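Side-chain contacts in ATP-dependent RNA helicase HrpB (Escherichia coli, PDB 6EUD), which catalyses the hydrolysis of ATP to ADP and phosphate and is a bacterial DExH-box RNA helicase that binds single-stranded RNA: residues K393-M398 with D420-A425; R505-G508 with Y513-A516; Q572-E577 with Q601-P606; W588-L591 with L596-K599; E665-P670 with Y687-G692. All coordinates share one frame; numbering follows the deposited sequence.

Interaction 1: K393-M398 with D420-A425; sequences KRLLQM and DPRLAA
Leu395 and Arg422 carry most of this contact, and they illustrate how an aliphatic branch can pack against a charged but flat group. Both methyls of Leu395 reach the guanidinium: CD1 sits over the centre of one face, 3.6 Å from Arg422 CZ, while CD2 approaches Arg422 NH1 at 3.5 Å and also meets the CG and CD methylenes. The two side chains cross at about a right angle. Arg422 comes to this position through a bend at its third torsion (chi3 105°), which turns the planar end across the leucine. Met398 adds its terminal methyl obliquely, CE lying 4.1 Å from Arg422 NH2.

Two nitrogens of the same arginine have polar partners elsewhere. NH2 forms a salt bridge with Asp501, and NE gives a weak hydrogen bond to the carbonyl of Ala498, so these two atoms are held while apolar groups pack on the guanidinium.

Leu396 CD2 and Pro421 CB add a second apolar touch, 4.1 Å apart; both residues also touch helix 361-370. Just ahead of Pro421, Asp420 caps its helix, OD2 accepting from Leu423 N at 3.2 Å on the anti side of the carboxylate.

The local axes run nearly parallel, 11° between directions, at 10.6 Å. This is side-by-side packing of helix 386-398 with helix 421-429, the latter begun by Asp420 as its N-cap.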
# COMPACT_ATOMS: atom_id res chain seq x y z
N LYS A 393 -4.41 0.17 -9.76
CA LYS A 393 -4.75 0.62 -11.11
C LYS A 393 -3.96 -0.18 -12.16
O LYS A 393 -4.55 -0.71 -13.11
CB LYS A 393 -4.47 2.11 -11.26
CG LYS A 393 -4.82 2.70 -12.61
CD LYS A 393 -4.39 4.17 -12.65
CE LYS A 393 -4.78 4.88 -13.94
NZ LYS A 393 -6.24 5.19 -14.04
N ARG A 394 -2.65 -0.31 -11.95
CA ARG A 394 -1.82 -1.06 -12.89
C ARG A 394 -2.28 -2.50 -13.02
O ARG A 394 -2.38 -3.00 -14.13
CB ARG A 394 -0.34 -1.01 -12.50
CG ARG A 394 0.29 0.34 -12.82
CD ARG A 394 1.80 0.32 -12.68
NE ARG A 394 2.20 0.02 -11.32
CZ ARG A 394 2.38 0.93 -10.37
NH1 ARG A 394 2.20 2.22 -10.65
NH2 ARG A 394 2.74 0.55 -9.15
N LEU A 395 -2.58 -3.15 -11.91
CA LEU A 395 -3.07 -4.53 -11.97
C LEU A 395 -4.39 -4.64 -12.74
O LEU A 395 -4.56 -5.56 -13.55
CB LEU A 395 -3.26 -5.11 -10.56
CG LEU A 395 -3.98 -6.47 -10.48
CD1 LEU A 395 -3.28 -7.56 -11.34
CD2 LEU A 395 -4.08 -6.94 -9.04
N LEU A 396 -5.33 -3.72 -12.49
CA LEU A 396 -6.62 -3.75 -13.16
C LEU A 396 -6.42 -3.55 -14.67
O LEU A 396 -7.15 -4.16 -15.48
CB LEU A 396 -7.56 -2.68 -12.58
CG LEU A 396 -8.05 -2.94 -11.15
CD1 LEU A 396 -9.13 -1.96 -10.73
CD2 LEU A 396 -8.60 -4.36 -10.99
N GLN A 397 -5.44 -2.74 -15.03
CA GLN A 397 -5.06 -2.59 -16.44
C GLN A 397 -4.59 -3.92 -17.02
O GLN A 397 -5.07 -4.34 -18.07
CB GLN A 397 -3.98 -1.52 -16.58
CG GLN A 397 -4.54 -0.11 -16.63
CD GLN A 397 -3.55 0.96 -16.21
OE1 GLN A 397 -2.40 0.67 -15.86
NE2 GLN A 397 -4.01 2.21 -16.20
N MET A 398 -3.67 -4.59 -16.33
CA MET A 398 -3.18 -5.89 -16.75
C MET A 398 -4.35 -6.87 -17.00
O MET A 398 -4.32 -7.66 -17.93
CB MET A 398 -2.21 -6.48 -15.71
CG MET A 398 -1.46 -7.75 -16.19
SD MET A 398 -0.65 -8.73 -14.90
CE MET A 398 -1.99 -9.79 -14.36
N ASP A 420 -12.38 -11.68 -5.80
CA ASP A 420 -11.05 -11.11 -5.96
C ASP A 420 -10.85 -10.82 -7.45
O ASP A 420 -11.09 -11.70 -8.28
CB ASP A 420 -9.94 -12.02 -5.47
CG ASP A 420 -8.57 -11.57 -5.98
OD1 ASP A 420 -7.93 -10.70 -5.35
OD2 ASP A 420 -8.14 -12.05 -7.04
N PRO A 421 -10.40 -9.59 -7.80
CA PRO A 421 -10.32 -9.13 -9.20
C PRO A 421 -9.53 -10.05 -10.13
O PRO A 421 -10.00 -10.27 -11.24
CB PRO A 421 -9.62 -7.78 -9.07
CG PRO A 421 -10.08 -7.28 -7.73
CD PRO A 421 -10.12 -8.50 -6.85
N ARG A 422 -8.39 -10.56 -9.71
CA ARG A 422 -7.64 -11.51 -10.54
C ARG A 422 -8.51 -12.75 -10.82
O ARG A 422 -8.60 -13.21 -11.95
CB ARG A 422 -6.32 -11.90 -9.85
CG ARG A 422 -5.34 -10.72 -9.67
CD ARG A 422 -4.08 -11.06 -8.82
NE ARG A 422 -2.92 -11.20 -9.67
CZ ARG A 422 -1.84 -10.44 -9.65
NH1 ARG A 422 -1.71 -9.47 -8.76
NH2 ARG A 422 -0.87 -10.68 -10.51
N LEU A 423 -9.19 -13.27 -9.81
CA LEU A 423 -10.04 -14.44 -10.01
C LEU A 423 -11.29 -14.11 -10.85
O LEU A 423 -11.72 -14.90 -11.69
CB LEU A 423 -10.44 -15.03 -8.66
CG LEU A 423 -9.31 -15.56 -7.75
CD1 LEU A 423 -9.87 -16.32 -6.53
CD2 LEU A 423 -8.29 -16.42 -8.52
N ALA A 424 -11.86 -12.93 -10.63
CA ALA A 424 -13.01 -12.46 -11.41
C ALA A 424 -12.64 -12.32 -12.88
O ALA A 424 -13.42 -12.68 -13.75
CB ALA A 424 -13.53 -11.14 -10.86
N ALA A 425 -11.45 -11.76 -13.13
CA ALA A 425 -10.91 -11.59 -14.47
C ALA A 425 -10.80 -12.94 -15.18
O ALA A 425 -11.17 -13.08 -16.35
CB ALA A 425 -9.54 -10.90 -14.40

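Interaction 2: R505-G508 with Y513-A516; sequences RRRG and YQLA
Gln514 OE1 accepts the shortest polar bond between the two segments, from Arg507 NE at 2.7 Å with an N-H...O angle of 159°. The acceptor lies close to the guanidinium plane, at its edge, yet the donor stands above the plane of the amide carbonyl and so misses the lone pairs; the two planar groups are 79° apart. Nearer the backbones the aliphatic parts also meet, with Arg507 CD 3.6 Å from Gln514 CB. At the far end of the amide, NE2 donates to the carbonyl of Gly518, which helps fix the rotation of the group.

The strands 503-506 and 512-515 form an antiparallel beta hairpin, in which Arg505 and Gln514 are a hydrogen-bonded pair: Arg505 N to Gln514 O is 3.0 Å, and Gln514 N to Arg505 O is 2.8 Å. Next to them, Arg506 and Tyr513 make the non-hydrogen-bonded pair, on the other face of the sheet.

With CG anti to the carbonyl carbon (chi1 -70°), the Tyr513 ring reaches across to the Arg505-Arg506 peptide, its CD1 being 3.3 Å from Arg505 C. Its CE1 approaches Arg506 CB at 3.7 Å, while its hydroxyl is hydrogen-bonded to the carbonyl of His532. Arg506 NH1 forms a salt bridge with Asp510.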
# COMPACT_ATOMS: atom_id res chain seq x y z
N ARG A 505 9.95 -18.96 -14.56
CA ARG A 505 10.95 -19.71 -15.33
C ARG A 505 12.08 -20.14 -14.41
O ARG A 505 12.47 -19.41 -13.49
CB ARG A 505 11.48 -18.88 -16.49
CG ARG A 505 12.60 -19.56 -17.26
CD ARG A 505 13.33 -18.57 -18.14
NE ARG A 505 14.58 -19.13 -18.63
CZ ARG A 505 14.72 -19.74 -19.80
NH1 ARG A 505 13.69 -19.86 -20.63
NH2 ARG A 505 15.90 -20.22 -20.15
N ARG A 506 12.58 -21.35 -14.64
CA ARG A 506 13.67 -21.89 -13.84
C ARG A 506 14.94 -21.10 -14.15
O ARG A 506 15.21 -20.77 -15.31
CB ARG A 506 13.88 -23.38 -14.11
CG ARG A 506 14.81 -24.05 -13.10
CD ARG A 506 15.05 -25.53 -13.40
NE ARG A 506 15.96 -25.72 -14.52
CZ ARG A 506 17.29 -25.81 -14.41
NH1 ARG A 506 17.87 -25.72 -13.22
NH2 ARG A 506 18.03 -25.99 -15.50
N ARG A 507 15.70 -20.80 -13.11
CA ARG A 507 16.92 -20.02 -13.28
C ARG A 507 18.16 -20.72 -12.74
O ARG A 507 18.53 -20.52 -11.57
CB ARG A 507 16.75 -18.64 -12.63
CG ARG A 507 16.01 -17.67 -13.51
CD ARG A 507 16.58 -16.28 -13.35
NE ARG A 507 16.31 -15.43 -14.51
CZ ARG A 507 17.06 -15.40 -15.60
NH1 ARG A 507 18.13 -16.17 -15.70
NH2 ARG A 507 16.73 -14.59 -16.60
N GLY A 508 18.78 -21.53 -13.59
CA GLY A 508 20.08 -22.12 -13.29
C GLY A 508 20.12 -23.35 -12.40
O GLY A 508 20.89 -24.28 -12.67
N TYR A 513 13.34 -20.09 -9.30
CA TYR A 513 12.56 -19.51 -10.38
C TYR A 513 12.61 -17.99 -10.35
O TYR A 513 12.75 -17.37 -9.29
CB TYR A 513 11.11 -20.00 -10.29
CG TYR A 513 10.94 -21.47 -10.63
CD1 TYR A 513 10.78 -21.87 -11.95
CD2 TYR A 513 10.95 -22.45 -9.64
CE1 TYR A 513 10.63 -23.19 -12.29
CE2 TYR A 513 10.81 -23.79 -9.96
CZ TYR A 513 10.65 -24.15 -11.29
OH TYR A 513 10.50 -25.47 -11.66
N GLN A 514 12.47 -17.37 -11.51
CA GLN A 514 12.19 -15.94 -11.57
C GLN A 514 10.79 -15.72 -12.15
O GLN A 514 10.41 -16.35 -13.16
CB GLN A 514 13.24 -15.20 -12.39
CG GLN A 514 13.02 -13.70 -12.42
CD GLN A 514 14.10 -12.95 -13.17
OE1 GLN A 514 14.53 -13.36 -14.26
NE2 GLN A 514 14.56 -11.85 -12.58
N LEU A 515 10.02 -14.83 -11.53
CA LEU A 515 8.68 -14.53 -12.05
C LEU A 515 8.76 -13.45 -13.13
O LEU A 515 9.75 -12.72 -13.22
CB LEU A 515 7.74 -14.09 -10.93
CG LEU A 515 7.54 -15.05 -9.75
CD1 LEU A 515 6.46 -14.54 -8.84
CD2 LEU A 515 7.21 -16.46 -10.22
N ALA A 516 7.72 -13.35 -13.96
CA ALA A 516 7.67 -12.36 -15.03
C ALA A 516 7.82 -10.92 -14.50
O ALA A 516 8.24 -10.03 -15.23
CB ALA A 516 6.38 -12.50 -15.84

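Interaction 3: Q572-E577 with Q601-P606; sequences QSDTVE and QPLAKP
Leu603 is the residue through which segment 601-606 meets Asp574 and Val576 of strand 571-579, an example of one branched side chain serving a polar and an apolar neighbour at once. Along the second segment, Gln601 comes first, still in the edge strand 596-602 of a three-stranded antiparallel sheet; its backbone pairs with Arg589 in the middle strand, 584-593, so that strand lies between the two segments.

At Leu603, just after the strand, the side chain turns toward strand 571-579. The first torsion (chi1 -160°) carries CG over to that strand, and the second (chi2 57°) directs the two methyls to different partners. CD1 is 3.5 Å from Asp574 CG and has both carboxylate oxygens close by, OD1 at 3.7 Å and OD2 at 3.8 Å. CD2 meets Val576 CG2 at 3.6 Å. Against each partner the leucine crosses at about a right angle. Beyond it the chain leads to helix 608-622, whose Ala614 touches both Asp574 and Val576.

No hydrogen bond joins the two segments. The buried carboxylate of Asp574 is instead paired through OD1 with Arg589 NE of the middle strand, an arginine whose NH2 also bridges to Glu610. Leucine methyl packing against this ion pair probably limits its access to water, and the partly buried setting may strengthen the attraction between Asp574 and Arg589.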
# COMPACT_ATOMS: atom_id res chain seq x y z
N GLN A 572 8.42 -7.79 -27.76
CA GLN A 572 9.66 -7.80 -28.52
C GLN A 572 10.47 -6.54 -28.24
O GLN A 572 9.92 -5.44 -28.14
CB GLN A 572 9.33 -7.90 -30.01
CG GLN A 572 10.46 -8.29 -30.93
CD GLN A 572 10.00 -8.35 -32.38
OE1 GLN A 572 10.41 -9.22 -33.14
NE2 GLN A 572 9.14 -7.41 -32.77
N SER A 573 11.79 -6.70 -28.13
CA SER A 573 12.66 -5.58 -27.77
C SER A 573 14.04 -5.71 -28.40
O SER A 573 14.80 -6.62 -28.06
CB SER A 573 12.79 -5.48 -26.26
OG SER A 573 13.62 -4.41 -25.88
N ASP A 574 14.35 -4.81 -29.33
CA ASP A 574 15.64 -4.84 -30.02
C ASP A 574 16.65 -3.89 -29.37
O ASP A 574 16.28 -2.87 -28.77
CB ASP A 574 15.45 -4.48 -31.49
CG ASP A 574 14.45 -5.38 -32.20
OD1 ASP A 574 14.29 -6.54 -31.76
OD2 ASP A 574 13.82 -4.92 -33.18
N THR A 575 17.92 -4.23 -29.46
CA THR A 575 18.96 -3.40 -28.86
C THR A 575 20.17 -3.30 -29.76
O THR A 575 20.69 -4.31 -30.23
CB THR A 575 19.41 -3.94 -27.49
OG1 THR A 575 18.28 -4.06 -26.62
CG2 THR A 575 20.42 -3.01 -26.85
N VAL A 576 20.60 -2.07 -30.02
CA VAL A 576 21.86 -1.86 -30.73
C VAL A 576 22.71 -0.89 -29.93
O VAL A 576 22.23 0.15 -29.48
CB VAL A 576 21.66 -1.35 -32.17
CG1 VAL A 576 22.99 -1.01 -32.79
CG2 VAL A 576 20.98 -2.39 -33.01
N GLU A 577 23.98 -1.25 -29.74
CA GLU A 577 24.91 -0.44 -28.95
C GLU A 577 26.33 -0.91 -29.22
O GLU A 577 26.54 -1.95 -29.85
CB GLU A 577 24.60 -0.56 -27.47
CG GLU A 577 24.84 -1.97 -26.96
CD GLU A 577 24.11 -2.25 -25.68
OE1 GLU A 577 24.62 -3.06 -24.87
OE2 GLU A 577 23.04 -1.65 -25.48
N GLN A 601 18.12 -13.42 -30.05
CA GLN A 601 18.53 -13.75 -31.41
C GLN A 601 19.28 -12.58 -32.03
O GLN A 601 19.07 -11.44 -31.63
CB GLN A 601 17.31 -14.13 -32.26
CG GLN A 601 16.16 -13.12 -32.21
CD GLN A 601 14.97 -13.55 -33.07
OE1 GLN A 601 13.82 -13.54 -32.61
NE2 GLN A 601 15.23 -13.90 -34.32
N PRO A 602 20.16 -12.87 -33.00
CA PRO A 602 20.83 -11.78 -33.71
C PRO A 602 19.84 -10.93 -34.49
O PRO A 602 18.90 -11.44 -35.09
CB PRO A 602 21.81 -12.51 -34.64
CG PRO A 602 21.29 -13.90 -34.74
CD PRO A 602 20.64 -14.19 -33.44
N LEU A 603 20.04 -9.62 -34.44
CA LEU A 603 19.12 -8.70 -35.10
C LEU A 603 19.21 -8.85 -36.62
O LEU A 603 20.24 -8.55 -37.23
CB LEU A 603 19.42 -7.26 -34.68
CG LEU A 603 18.34 -6.20 -34.87
CD1 LEU A 603 17.05 -6.59 -34.16
CD2 LEU A 603 18.82 -4.87 -34.36
N ALA A 604 18.11 -9.32 -37.23
CA ALA A 604 18.00 -9.34 -38.68
C ALA A 604 17.95 -7.91 -39.21
O ALA A 604 17.70 -6.99 -38.44
CB ALA A 604 16.76 -10.12 -39.12
N LYS A 605 18.20 -7.74 -40.51
CA LYS A 605 18.16 -6.42 -41.14
C LYS A 605 16.88 -5.68 -40.76
O LYS A 605 15.80 -6.03 -41.23
CB LYS A 605 18.25 -6.54 -42.66
CG LYS A 605 18.72 -7.89 -43.16
CD LYS A 605 17.97 -8.30 -44.42
CE LYS A 605 18.43 -9.66 -44.92
NZ LYS A 605 17.48 -10.25 -45.90
N PRO A 606 16.99 -4.67 -39.89
CA PRO A 606 15.80 -4.03 -39.32
C PRO A 606 15.26 -2.89 -40.17
O PRO A 606 16.00 -2.24 -40.90
CB PRO A 606 16.31 -3.50 -37.98
CG PRO A 606 17.82 -3.33 -38.16
CD PRO A 606 18.23 -4.00 -39.45

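Interaction 4: W588-L591 with L596-K599; sequences WRRL and LTVK
Arg590 and Thr597 meet across a beta hairpin, strands 584-593 and 596-602, in the connector region of HrpB. The CB of the arginine lies 4.1 Å from Lys599 O, and its CG packs 3.6 Å from the methyl CG2 of Thr597. CD comes near the threonine hydroxyl, and a bend at the third torsion (chi3 -45°) then folds the chain. NE and CZ each stay 4.1 Å from Thr597 OG1, but NH1 donates to Thr597 OG1 at 3.2 Å. That bond is somewhat bent, 143° at the hydrogen, with the oxygen tilted from the guanidinium plane. Trp588 CD1 stands over one face of this guanidinium, offset toward the rim. The arginine and threonine side chains cross at about a right angle.

A classic beta bulge interrupts the regular pairing: Val598 and Lys599 both face Leu591. The carbonyl of Leu591 takes a hydrogen bond from Val598 N at 2.9 Å and a weak one from Lys599 N, while Leu591 N donates back to Lys599 O. One acceptor thus serves two successive amides, and the short strand segments run 114° apart in direction.

Leu596, ahead of the bulge, and Val598, within it, both rest on Trp534 of strand 534-542. On the face carrying Leu591 and Lys599, these two side chains run side by side in the same direction, and Leu591 CD1 touches Lys599 CE at 3.9 Å.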
# COMPACT_ATOMS: atom_id res chain seq x y z
N TRP A 588 21.08 -7.36 -30.83
CA TRP A 588 20.27 -8.54 -30.61
C TRP A 588 18.78 -8.18 -30.55
O TRP A 588 18.41 -7.02 -30.32
CB TRP A 588 20.73 -9.26 -29.33
CG TRP A 588 20.47 -8.53 -28.02
CD1 TRP A 588 19.38 -8.68 -27.21
CD2 TRP A 588 21.31 -7.55 -27.39
NE1 TRP A 588 19.49 -7.85 -26.11
CE2 TRP A 588 20.66 -7.15 -26.20
CE3 TRP A 588 22.54 -6.97 -27.72
CZ2 TRP A 588 21.21 -6.20 -25.33
CZ3 TRP A 588 23.08 -6.02 -26.85
CH2 TRP A 588 22.41 -5.65 -25.68
N ARG A 589 17.95 -9.19 -30.81
CA ARG A 589 16.50 -9.10 -30.56
C ARG A 589 16.14 -10.02 -29.39
O ARG A 589 16.53 -11.20 -29.38
CB ARG A 589 15.71 -9.48 -31.82
CG ARG A 589 14.24 -9.76 -31.58
CD ARG A 589 13.47 -9.68 -32.89
NE ARG A 589 13.33 -8.30 -33.33
CZ ARG A 589 12.89 -7.92 -34.53
NH1 ARG A 589 12.54 -8.83 -35.43
NH2 ARG A 589 12.80 -6.64 -34.83
N ARG A 590 15.43 -9.46 -28.40
CA ARG A 590 14.99 -10.22 -27.24
C ARG A 590 13.46 -10.37 -27.19
O ARG A 590 12.72 -9.38 -27.19
CB ARG A 590 15.49 -9.55 -25.95
CG ARG A 590 15.32 -10.39 -24.68
CD ARG A 590 15.35 -9.57 -23.40
NE ARG A 590 16.45 -8.60 -23.40
CZ ARG A 590 17.69 -8.85 -22.98
NH1 ARG A 590 18.03 -10.05 -22.52
NH2 ARG A 590 18.61 -7.89 -23.03
N LEU A 591 12.99 -11.61 -27.17
CA LEU A 591 11.58 -11.85 -26.86
C LEU A 591 11.45 -12.02 -25.35
O LEU A 591 12.24 -12.81 -24.74
CB LEU A 591 11.07 -13.08 -27.61
CG LEU A 591 11.15 -12.92 -29.13
CD1 LEU A 591 10.55 -14.12 -29.89
CD2 LEU A 591 10.46 -11.64 -29.51
N LEU A 596 11.31 -11.80 -17.97
CA LEU A 596 11.87 -13.12 -18.29
C LEU A 596 12.30 -13.20 -19.73
O LEU A 596 11.46 -13.13 -20.63
CB LEU A 596 10.86 -14.24 -18.00
CG LEU A 596 10.46 -14.46 -16.55
CD1 LEU A 596 9.41 -15.56 -16.44
CD2 LEU A 596 11.71 -14.79 -15.74
N THR A 597 13.59 -13.36 -19.97
CA THR A 597 14.06 -13.49 -21.34
C THR A 597 13.69 -14.87 -21.86
O THR A 597 14.03 -15.89 -21.25
CB THR A 597 15.56 -13.25 -21.45
OG1 THR A 597 15.85 -11.90 -21.03
CG2 THR A 597 16.02 -13.43 -22.88
N VAL A 598 12.95 -14.92 -22.96
CA VAL A 598 12.49 -16.20 -23.49
C VAL A 598 13.41 -16.64 -24.62
O VAL A 598 13.72 -17.83 -24.76
CB VAL A 598 11.04 -16.11 -23.99
CG1 VAL A 598 10.63 -17.39 -24.71
CG2 VAL A 598 10.11 -15.85 -22.82
N LYS A 599 13.86 -15.67 -25.40
CA LYS A 599 14.76 -15.94 -26.49
C LYS A 599 15.59 -14.70 -26.81
O LYS A 599 15.10 -13.58 -26.71
CB LYS A 599 13.98 -16.41 -27.72
CG LYS A 599 14.85 -17.10 -28.75
CD LYS A 599 14.06 -17.58 -29.95
CE LYS A 599 13.57 -16.43 -30.81
NZ LYS A 599 12.99 -16.92 -32.09

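Interaction 5: E665-P670 with Y687-G692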
# COMPACT_ATOMS: atom_id res chain seq x y z
N GLU A 665 11.90 8.27 -26.51
CA GLU A 665 10.90 8.17 -27.57
C GLU A 665 10.24 9.52 -27.85
O GLU A 665 9.96 9.87 -29.00
CB GLU A 665 9.85 7.12 -27.19
CG GLU A 665 10.33 5.65 -27.30
CD GLU A 665 11.25 5.22 -26.16
OE1 GLU A 665 11.28 5.91 -25.10
OE2 GLU A 665 11.96 4.19 -26.31
N THR A 666 10.00 10.30 -26.80
CA THR A 666 9.31 11.57 -26.98
C THR A 666 10.26 12.72 -27.40
O THR A 666 9.96 13.44 -28.35
CB THR A 666 8.52 11.95 -25.70
OG1 THR A 666 9.42 12.11 -24.61
CG2 THR A 666 7.57 10.85 -25.34
N TRP A 667 11.41 12.88 -26.73
CA TRP A 667 12.27 14.03 -27.03
C TRP A 667 13.39 13.79 -28.05
O TRP A 667 13.83 14.74 -28.72
CB TRP A 667 12.89 14.60 -25.73
CG TRP A 667 13.95 13.78 -25.06
CD1 TRP A 667 13.76 12.76 -24.17
CD2 TRP A 667 15.38 13.94 -25.17
NE1 TRP A 667 14.97 12.27 -23.74
CE2 TRP A 667 15.98 12.98 -24.33
CE3 TRP A 667 16.21 14.81 -25.90
CZ2 TRP A 667 17.38 12.85 -24.21
CZ3 TRP A 667 17.59 14.68 -25.78
CH2 TRP A 667 18.17 13.71 -24.94
N LEU A 668 13.85 12.54 -28.19
CA LEU A 668 15.03 12.27 -29.00
C LEU A 668 14.71 11.60 -30.32
O LEU A 668 15.27 11.96 -31.36
CB LEU A 668 16.03 11.41 -28.23
CG LEU A 668 17.30 11.20 -29.06
CD1 LEU A 668 17.92 12.57 -29.39
CD2 LEU A 668 18.31 10.27 -28.36
N LEU A 669 13.81 10.61 -30.28
CA LEU A 669 13.43 9.85 -31.47
C LEU A 669 12.94 10.71 -32.65
O LEU A 669 13.34 10.45 -33.78
CB LEU A 669 12.38 8.79 -31.11
CG LEU A 669 11.79 7.95 -32.25
CD1 LEU A 669 12.87 7.20 -33.03
CD2 LEU A 669 10.75 6.99 -31.70
N PRO A 670 12.08 11.74 -32.41
CA PRO A 670 11.65 12.57 -33.54
C PRO A 670 12.78 13.12 -34.39
O PRO A 670 12.57 13.36 -35.58
CB PRO A 670 10.90 13.73 -32.87
CG PRO A 670 10.39 13.15 -31.62
CD PRO A 670 11.43 12.18 -31.15
N TYR A 687 20.96 20.00 -28.03
CA TYR A 687 20.45 21.30 -27.60
C TYR A 687 19.09 21.58 -28.19
O TYR A 687 18.18 22.01 -27.50
CB TYR A 687 21.41 22.42 -28.00
CG TYR A 687 20.84 23.82 -27.83
CD1 TYR A 687 20.16 24.47 -28.87
CD2 TYR A 687 21.00 24.50 -26.63
CE1 TYR A 687 19.63 25.77 -28.71
CE2 TYR A 687 20.50 25.79 -26.46
CZ TYR A 687 19.82 26.42 -27.50
OH TYR A 687 19.32 27.69 -27.31
N GLN A 688 18.96 21.34 -29.49
CA GLN A 688 17.70 21.58 -30.17
C GLN A 688 16.63 20.62 -29.66
O GLN A 688 15.47 21.01 -29.49
CB GLN A 688 17.87 21.43 -31.68
CG GLN A 688 16.95 22.35 -32.44
CD GLN A 688 17.20 23.81 -32.08
OE1 GLN A 688 18.30 24.32 -32.26
NE2 GLN A 688 16.17 24.48 -31.55
N ALA A 689 17.02 19.37 -29.41
CA ALA A 689 16.07 18.36 -28.94
C ALA A 689 15.53 18.72 -27.56
O ALA A 689 14.32 18.68 -27.34
CB ALA A 689 16.72 16.98 -28.93
N LEU A 690 16.42 19.05 -26.63
CA LEU A 690 16.00 19.56 -25.32
C LEU A 690 15.11 20.80 -25.43
O LEU A 690 14.08 20.91 -24.77
CB LEU A 690 17.21 19.86 -24.46
CG LEU A 690 17.93 18.63 -23.91
CD1 LEU A 690 19.12 19.07 -23.11
CD2 LEU A 690 16.97 17.83 -23.04
N ARG A 691 15.52 21.75 -26.27
CA ARG A 691 14.76 22.98 -26.45
C ARG A 691 13.39 22.67 -27.06
O ARG A 691 12.42 23.41 -26.86
CB ARG A 691 15.55 23.96 -27.32
CG ARG A 691 15.09 25.38 -27.26
CD ARG A 691 16.05 26.29 -27.98
NE ARG A 691 15.74 27.69 -27.71
CZ ARG A 691 14.92 28.41 -28.45
NH1 ARG A 691 14.33 27.86 -29.51
NH2 ARG A 691 14.68 29.68 -28.14
N GLY A 692 13.32 21.56 -27.79
CA GLY A 692 12.08 21.11 -28.39
C GLY A 692 11.04 20.76 -27.35
O GLY A 692 9.84 20.81 -27.63
O HOH W 1 12.82 17.31 -29.39
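Trp667 meets Ala689 and Leu690, showing how one indole can be contacted at its rim and over a face by successive residues of a helix. The methyl of Ala689 comes to the edge of the ring near its plane, CB lying 3.8 Å from Trp667 CE3, and the same methyl is 3.7 Å from Trp667 O. Leu690 CD2 lies over one face, offset toward the rim, at 4.2 Å from Trp667 CZ3. On the opposite face is Leu668 CB, over the centre of the ring, so the indole is sandwiched between two leucines.

A water bridges the backbones beside this packing. It donates to Trp667 O at 2.8 Å and to Ala689 O at 2.9 Å, linking two carbonyl oxygens that could not bond to each other.

Outside this shell, the indole is held from its other end: Trp667 NE1 donates to the carbonyl of Leu660. Its CG lies between the backbone N and the carbonyl carbon (chi1 72°), and together with the turn of the ring about chi2 (-86°) this presents the six-membered ring to helix 686-692. Leu693 also touches the tryptophan side chain.

Both segments belong to the C-terminal part of the helicase. Leu668 and Leu669 pack on helix 608-622, whereas Leu690 leans on Leu636 of helix 631-646, so the contact joins the end of helix 664-667 to helix 686-692 with these two longer helices alongside.

From the N terminus, interaction 1 closes first, joining helix 386-398 to helix 421-429. Interaction 2 follows in series and closes a tight hairpin in the six-stranded sheet. Interactions 3 and 4 belong together: the short hairpin of 588-591 with 596-599 falls within the longer loop spanned by 572-577 and 601-606, both built on the three-stranded connector sheet, and the two contacts share a salt bridge across it. Interaction 4 also touches interaction 2, where Leu596 packs on Arg505 and Gln514, linking the connector to the preceding sheet. Interaction 5 comes last, in the C-terminal helices, its centre about 23 Å from that of interaction 3; no loops cross.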